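Local coordinates for putative capsular polysaccharide biosynthesis protein (Streptococcus pneumoniae serotype 4, PDB 6EWJ) that is a putative sugar aminotransferase of teichoic acid biosynthesis, probably using pyridoxal phosphate to transfer amino groups, at residues 42-47 and 273-278; 59-62 and 66-69. One frame throughout, in Å; residues are numbered along the deposited sequence.

Interaction 1: residues 42-47 and 273-278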
ATOM      1  N   THR A  42     -15.068  -4.086   4.980  1.00 22.25           N
ATOM      2  CA  THR A  42     -14.523  -3.792   3.641  1.00 21.69           C
ATOM      3  C   THR A  42     -15.406  -4.374   2.506  1.00 21.61           C
ATOM      4  O   THR A  42     -15.722  -3.680   1.576  1.00 19.98           O
ATOM      5  CB  THR A  42     -13.026  -4.180   3.514  1.00 20.95           C
ATOM      6  OG1 THR A  42     -12.268  -3.392   4.436  1.00 19.90           O
ATOM      7  CG2 THR A  42     -12.488  -3.928   2.112  1.00 20.41           C
ATOM      8  N   LYS A  43     -15.863  -5.615   2.674  1.00 23.02           N
ATOM      9  CA  LYS A  43     -16.766  -6.250   1.706  1.00 24.03           C
ATOM     10  C   LYS A  43     -18.100  -5.490   1.650  1.00 23.81           C
ATOM     11  O   LYS A  43     -18.607  -5.232   0.578  1.00 23.85           O
ATOM     12  CB  LYS A  43     -16.954  -7.761   1.984  1.00 25.95           C
ATOM     13  CG  LYS A  43     -15.647  -8.566   2.128  1.00 26.59           C
ATOM     14  CD  LYS A  43     -14.541  -8.172   1.148  1.00 27.04           C
ATOM     15  CE  LYS A  43     -13.333  -9.105   1.204  1.00 27.67           C
ATOM     16  NZ  LYS A  43     -12.142  -8.668   0.412  1.00 26.95           N
ATOM     17  N   GLU A  44     -18.616  -5.062   2.787  1.00 24.55           N
ATOM     18  CA  GLU A  44     -19.894  -4.322   2.827  1.00 25.61           C
ATOM     19  C   GLU A  44     -19.687  -2.958   2.162  1.00 23.99           C
ATOM     20  O   GLU A  44     -20.554  -2.529   1.418  1.00 22.80           O
ATOM     21  CB  GLU A  44     -20.408  -4.172   4.267  1.00 27.87           C
ATOM     22  CG  GLU A  44     -21.719  -3.414   4.457  1.00 30.63           C
ATOM     23  CD  GLU A  44     -22.964  -4.095   3.881  1.00 32.44           C
ATOM     24  OE1 GLU A  44     -22.885  -5.224   3.337  1.00 35.17           O
ATOM     25  OE2 GLU A  44     -24.045  -3.472   3.928  1.00 35.67           O
ATOM     26  N   LEU A  45     -18.524  -2.330   2.370  1.00 21.79           N
ATOM     27  CA  LEU A  45     -18.272  -1.022   1.719  1.00 21.31           C
ATOM     28  C   LEU A  45     -18.219  -1.134   0.190  1.00 20.66           C
ATOM     29  O   LEU A  45     -18.816  -0.323  -0.517  1.00 21.23           O
ATOM     30  CB  LEU A  45     -17.018  -0.327   2.247  1.00 20.34           C
ATOM     31  CG  LEU A  45     -16.718   1.047   1.582  1.00 20.03           C
ATOM     32  CD1 LEU A  45     -17.830   2.089   1.776  1.00 20.43           C
ATOM     33  CD2 LEU A  45     -15.388   1.564   2.072  1.00 19.51           C
ATOM     34  N   GLU A  46     -17.570  -2.188  -0.279  1.00 20.26           N
ATOM     35  CA  GLU A  46     -17.511  -2.472  -1.700  1.00 20.31           C
ATOM     36  C   GLU A  46     -18.930  -2.666  -2.265  1.00 21.24           C
ATOM     37  O   GLU A  46     -19.228  -2.205  -3.364  1.00 20.80           O
ATOM     38  CB  GLU A  46     -16.681  -3.715  -1.964  1.00 20.42           C
ATOM     39  CG  GLU A  46     -15.179  -3.513  -1.673  1.00 20.25           C
ATOM     40  CD  GLU A  46     -14.365  -4.767  -1.803  1.00 20.81           C
ATOM     41  OE1 GLU A  46     -14.958  -5.862  -1.846  1.00 22.04           O
ATOM     42  OE2 GLU A  46     -13.099  -4.674  -1.867  1.00 20.56           O
ATOM     43  N   ARG A  47     -19.728  -3.471  -1.568  1.00 21.94           N
ATOM     44  CA  ARG A  47     -21.133  -3.729  -1.990  1.00 23.38           C
ATOM     45  C   ARG A  47     -21.925  -2.411  -2.091  1.00 22.94           C
ATOM     46  O   ARG A  47     -22.510  -2.115  -3.132  1.00 23.12           O
ATOM     47  CB  ARG A  47     -21.785  -4.736  -1.036  1.00 25.00           C
ATOM     48  CG  ARG A  47     -21.222  -6.158  -1.206  1.00 26.47           C
ATOM     49  CD  ARG A  47     -22.124  -7.270  -0.583  1.00 28.34           C
ATOM     50  NE  ARG A  47     -22.187  -7.217   0.880  1.00 29.46           N
ATOM     51  CZ  ARG A  47     -21.274  -7.714   1.723  1.00 30.72           C
ATOM     52  NH1 ARG A  47     -20.217  -8.367   1.251  1.00 31.32           N
ATOM     53  NH2 ARG A  47     -21.424  -7.571   3.037  1.00 31.01           N
ATOM     54  N   LEU A 273     -14.801   4.084   8.394  1.00 19.25           N
ATOM     55  CA  LEU A 273     -14.935   5.474   8.032  1.00 19.31           C
ATOM     56  C   LEU A 273     -15.766   5.620   6.783  1.00 19.00           C
ATOM     57  O   LEU A 273     -16.674   6.455   6.739  1.00 20.07           O
ATOM     58  CB  LEU A 273     -13.551   6.110   7.849  1.00 18.58           C
ATOM     59  CG  LEU A 273     -12.623   6.208   9.070  1.00 18.68           C
ATOM     60  CD1 LEU A 273     -11.253   6.759   8.589  1.00 18.21           C
ATOM     61  CD2 LEU A 273     -13.204   7.078  10.132  1.00 19.25           C
ATOM     62  N   GLY A 274     -15.486   4.781   5.798  1.00 18.36           N
ATOM     63  CA  GLY A 274     -16.177   4.791   4.532  1.00 18.41           C
ATOM     64  C   GLY A 274     -17.649   4.530   4.622  1.00 19.38           C
ATOM     65  O   GLY A 274     -18.429   5.205   3.976  1.00 19.99           O
ATOM     66  N   LEU A 275     -18.061   3.588   5.459  1.00 20.29           N
ATOM     67  CA  LEU A 275     -19.483   3.241   5.570  1.00 21.31           C
ATOM     68  C   LEU A 275     -20.315   4.428   6.063  1.00 22.26           C
ATOM     69  O   LEU A 275     -21.438   4.667   5.581  1.00 22.52           O
ATOM     70  CB  LEU A 275     -19.678   2.051   6.502  1.00 22.06           C
ATOM     71  CG  LEU A 275     -19.167   0.700   6.017  1.00 22.13           C
ATOM     72  CD1 LEU A 275     -19.181  -0.329   7.150  1.00 22.62           C
ATOM     73  CD2 LEU A 275     -19.961   0.173   4.835  1.00 22.50           C
ATOM     74  N   VAL A 276     -19.780   5.104   7.077  1.00 22.58           N
ATOM     75  CA  VAL A 276     -20.431   6.252   7.693  1.00 23.72           C
ATOM     76  C   VAL A 276     -20.409   7.455   6.726  1.00 23.30           C
ATOM     77  O   VAL A 276     -21.427   8.124   6.550  1.00 23.90           O
ATOM     78  CB  VAL A 276     -19.784   6.610   9.057  1.00 24.06           C
ATOM     79  CG1 VAL A 276     -20.329   7.933   9.597  1.00 25.02           C
ATOM     80  CG2 VAL A 276     -20.089   5.511  10.054  1.00 24.45           C
ATOM     81  N   GLN A 277     -19.245   7.691   6.105  1.00 22.68           N
ATOM     82  CA  GLN A 277     -19.107   8.730   5.087  1.00 22.52           C
ATOM     83  C   GLN A 277     -20.149   8.546   3.969  1.00 22.72           C
ATOM     84  O   GLN A 277     -20.775   9.531   3.491  1.00 22.18           O
ATOM     85  CB  GLN A 277     -17.698   8.741   4.507  1.00 21.84           C
ATOM     86  CG  GLN A 277     -16.638   9.254   5.476  1.00 22.31           C
ATOM     87  CD  GLN A 277     -16.397  10.752   5.391  1.00 22.81           C
ATOM     88  OE1 GLN A 277     -15.978  11.254   4.350  1.00 23.31           O
ATOM     89  NE2 GLN A 277     -16.638  11.461   6.467  1.00 23.85           N
ATOM     90  N   LEU A 278     -20.357   7.286   3.580  1.00 22.58           N
ATOM     91  CA  LEU A 278     -21.289   6.968   2.527  1.00 23.39           C
ATOM     92  C   LEU A 278     -22.745   7.278   2.962  1.00 24.55           C
ATOM     93  O   LEU A 278     -23.477   7.845   2.187  1.00 24.01           O
ATOM     94  CB  LEU A 278     -21.108   5.541   2.003  1.00 23.56           C
ATOM     95  CG  LEU A 278     -21.890   5.276   0.702  1.00 24.78           C
ATOM     96  CD1 LEU A 278     -21.427   6.141  -0.465  1.00 24.46           C
ATOM     97  CD2 LEU A 278     -21.770   3.797   0.358  1.00 25.15           C
TER
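E44, which lays its CG against CD2 of L275, carries a carboxylate that grips the flat guanidinium of R47 one turn further along its own helix. Over one face of that guanidinium, toward its rim, lie K43 O, 3.5 Å above the plane, and E44 CA, so the group is folded back over its own helix. The motif is a helix-helix packing between helices 40-53 and 268-299 of a fold consistent with the fold type I aminotransferases. R47 NH2 reaches E44 OE1 at 2.8 Å on the anti lone pair, away from the other carboxylate oxygen, in a salt bridge; because OE1 sits 27° out of the guanidinium plane, the two ions do not meet flat. A weak bond from R47 NE to the same oxygen adds to the grip.

Over these short segments the axes approach to 9.6 Å and run at 32° in roughly the same direction. L45 points at the partner helix, and with CG anti to its backbone N (chi1 180°) the branched end reaches the backbone of G274: CD1 stands 3.8 Å from G274 C, while CD2 faces G274 CA. Glycine presents bare main chain here, giving the leucine's methyl groups a backbone surface to rest on. L275 runs across the side chain of E44 at about a right angle; its CD2 touches both the aliphatic stem of the glutamate and the main chain of L45. No hydrogen bond spans the two segments. Further along helix 40-53, R48, L49 and Y52 pack on L278, and R48 NH1 bonds to L275 O. The tightest approach is L275 CD2 to L45 CA, 3.7 Å.

Interaction 2: residues 59-62 and 66-69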
ATOM      1  N   VAL A  59     -13.563  -2.873  -5.789  1.00 18.73           N
ATOM      2  CA  VAL A  59     -12.372  -3.378  -5.065  1.00 18.96           C
ATOM      3  C   VAL A  59     -11.820  -2.211  -4.277  1.00 18.27           C
ATOM      4  O   VAL A  59     -11.372  -1.217  -4.855  1.00 17.88           O
ATOM      5  CB  VAL A  59     -11.305  -3.900  -6.018  1.00 19.14           C
ATOM      6  CG1 VAL A  59     -10.088  -4.412  -5.224  1.00 19.46           C
ATOM      7  CG2 VAL A  59     -11.872  -4.973  -6.902  1.00 20.15           C
ATOM      8  N   CYS A  60     -11.969  -2.284  -2.967  1.00 18.58           N
ATOM      9  CA  CYS A  60     -11.557  -1.203  -2.091  1.00 18.13           C
ATOM     10  C   CYS A  60     -10.094  -1.464  -1.751  1.00 18.09           C
ATOM     11  O   CYS A  60      -9.709  -2.610  -1.457  1.00 17.42           O
ATOM     12  CB  CYS A  60     -12.360  -1.164  -0.820  1.00 19.13           C
ATOM     13  SG  CYS A  60     -13.898  -0.267  -1.003  1.00 21.40           S
ATOM     14  N   LEU A  61      -9.283  -0.407  -1.872  1.00 17.27           N
ATOM     15  CA  LEU A  61      -7.835  -0.525  -1.716  1.00 17.11           C
ATOM     16  C   LEU A  61      -7.309   0.654  -0.891  1.00 16.45           C
ATOM     17  O   LEU A  61      -8.079   1.530  -0.420  1.00 16.06           O
ATOM     18  CB  LEU A  61      -7.202  -0.546  -3.102  1.00 17.67           C
ATOM     19  CG  LEU A  61      -7.616  -1.623  -4.118  1.00 18.13           C
ATOM     20  CD1 LEU A  61      -7.159  -1.281  -5.516  1.00 18.60           C
ATOM     21  CD2 LEU A  61      -7.079  -2.948  -3.704  1.00 19.26           C
ATOM     22  N   ASN A  62      -5.991   0.726  -0.717  1.00 16.14           N
ATOM     23  CA  ASN A  62      -5.418   1.746   0.204  1.00 16.25           C
ATOM     24  C   ASN A  62      -5.127   3.126  -0.362  1.00 16.22           C
ATOM     25  O   ASN A  62      -4.761   4.024   0.394  1.00 16.21           O
ATOM     26  CB  ASN A  62      -4.171   1.209   0.955  1.00 16.41           C
ATOM     27  CG  ASN A  62      -2.935   1.068   0.063  1.00 16.41           C
ATOM     28  OD1 ASN A  62      -2.887   1.553  -1.088  1.00 15.48           O
ATOM     29  ND2 ASN A  62      -1.934   0.355   0.578  1.00 16.10           N
ATOM     30  N   ALA A  66      -2.937   3.125  -5.941  1.00 15.64           N
ATOM     31  CA  ALA A  66      -3.004   1.667  -5.985  1.00 15.71           C
ATOM     32  C   ALA A  66      -4.047   1.142  -6.966  1.00 15.94           C
ATOM     33  O   ALA A  66      -3.776   0.186  -7.718  1.00 16.06           O
ATOM     34  CB  ALA A  66      -3.227   1.085  -4.607  1.00 15.60           C
ATOM     35  N   ALA A  67      -5.268   1.722  -6.934  1.00 16.17           N
ATOM     36  CA  ALA A  67      -6.340   1.271  -7.794  1.00 16.70           C
ATOM     37  C   ALA A  67      -6.016   1.458  -9.251  1.00 17.24           C
ATOM     38  O   ALA A  67      -6.190   0.550 -10.069  1.00 16.63           O
ATOM     39  CB  ALA A  67      -7.649   1.991  -7.449  1.00 17.37           C
ATOM     40  N   LEU A  68      -5.542   2.664  -9.605  1.00 17.79           N
ATOM     41  CA  LEU A  68      -5.191   2.950 -10.999  1.00 18.10           C
ATOM     42  C   LEU A  68      -4.041   2.043 -11.472  1.00 17.90           C
ATOM     43  O   LEU A  68      -4.106   1.419 -12.543  1.00 17.51           O
ATOM     44  CB  LEU A  68      -4.825   4.421 -11.169  1.00 18.57           C
ATOM     45  CG  LEU A  68      -4.847   5.062 -12.554  1.00 19.91           C
ATOM     46  CD1 LEU A  68      -6.154   4.844 -13.319  1.00 20.43           C
ATOM     47  CD2 LEU A  68      -4.528   6.562 -12.427  1.00 20.14           C
ATOM     48  N   GLU A  69      -3.001   1.911 -10.670  1.00 17.83           N
ATOM     49  CA  GLU A  69      -1.961   0.925 -10.998  1.00 18.59           C
ATOM     50  C   GLU A  69      -2.514  -0.470 -11.235  1.00 18.52           C
ATOM     51  O   GLU A  69      -2.086  -1.164 -12.192  1.00 19.26           O
ATOM     52  CB  GLU A  69      -0.809   0.885  -9.948  1.00 18.93           C
ATOM     53  CG  GLU A  69       0.405   0.147 -10.466  1.00 20.24           C
ATOM     54  CD  GLU A  69       1.712   0.417  -9.689  1.00 21.43           C
ATOM     55  OE1 GLU A  69       1.863   1.492  -9.059  1.00 22.31           O
ATOM     56  OE2 GLU A  69       2.632  -0.431  -9.738  1.00 21.30           O
TER
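L61, the last residue of strand 58-61, reaches across a sharp strand-to-helix turn to the first turn of helix 64-74. Its CG lies anti to the carbonyl carbon (chi1 -58°), and the extended end delivers CD1 to the helix: 3.5 Å from A67 CA and 3.8 Å from A67 CB. One methyl group thus covers both the small side chain and the main chain of A67, and alanine suits this place because its slight bulk allows strand end and helix to lie close.

N62 behaves differently. Its CG sits between the backbone N and the carbonyl carbon (chi1 72°), and that rotation swings the amide toward the helix until OD1 stands 3.6 Å from A66 CB. Asparagine suits this partly exposed place at the dimer interface, where a short polar side chain can meet both A66 and N62 of the second subunit.

A64 and T65, which bind pyridoxal phosphate in another structure of this protein, lie in the short connection between the segments. With no hydrogen bond across it, the contact is van der Waals in kind, a leucine methyl on alanine and an amide oxygen on a methyl group, beside residues of the cofactor site.

Overall arrangement
After helix 21-31 the chain forms helix 40-53, supplying residues 42-47, and passes into strand 58-61. Interaction 2 then closes a very short loop, with three residues between 59-62 and 66-69. Interaction 1 closes only when the chain arrives at 273-278 on the long helix 268-299, 226 residues after residue 47, so the small loop falls wholly within the large one and the two do not cross. Their centres are 15 Å apart, yet they touch: E46 OE2 probably accepts a hydrogen bond from C60 N, and L45 CD2 packs on C60 SG. Helix 268-299, helix 40-53, strand 58-61, outermost in the main sheet within this chain, and helix 64-74 are thereby joined in succession.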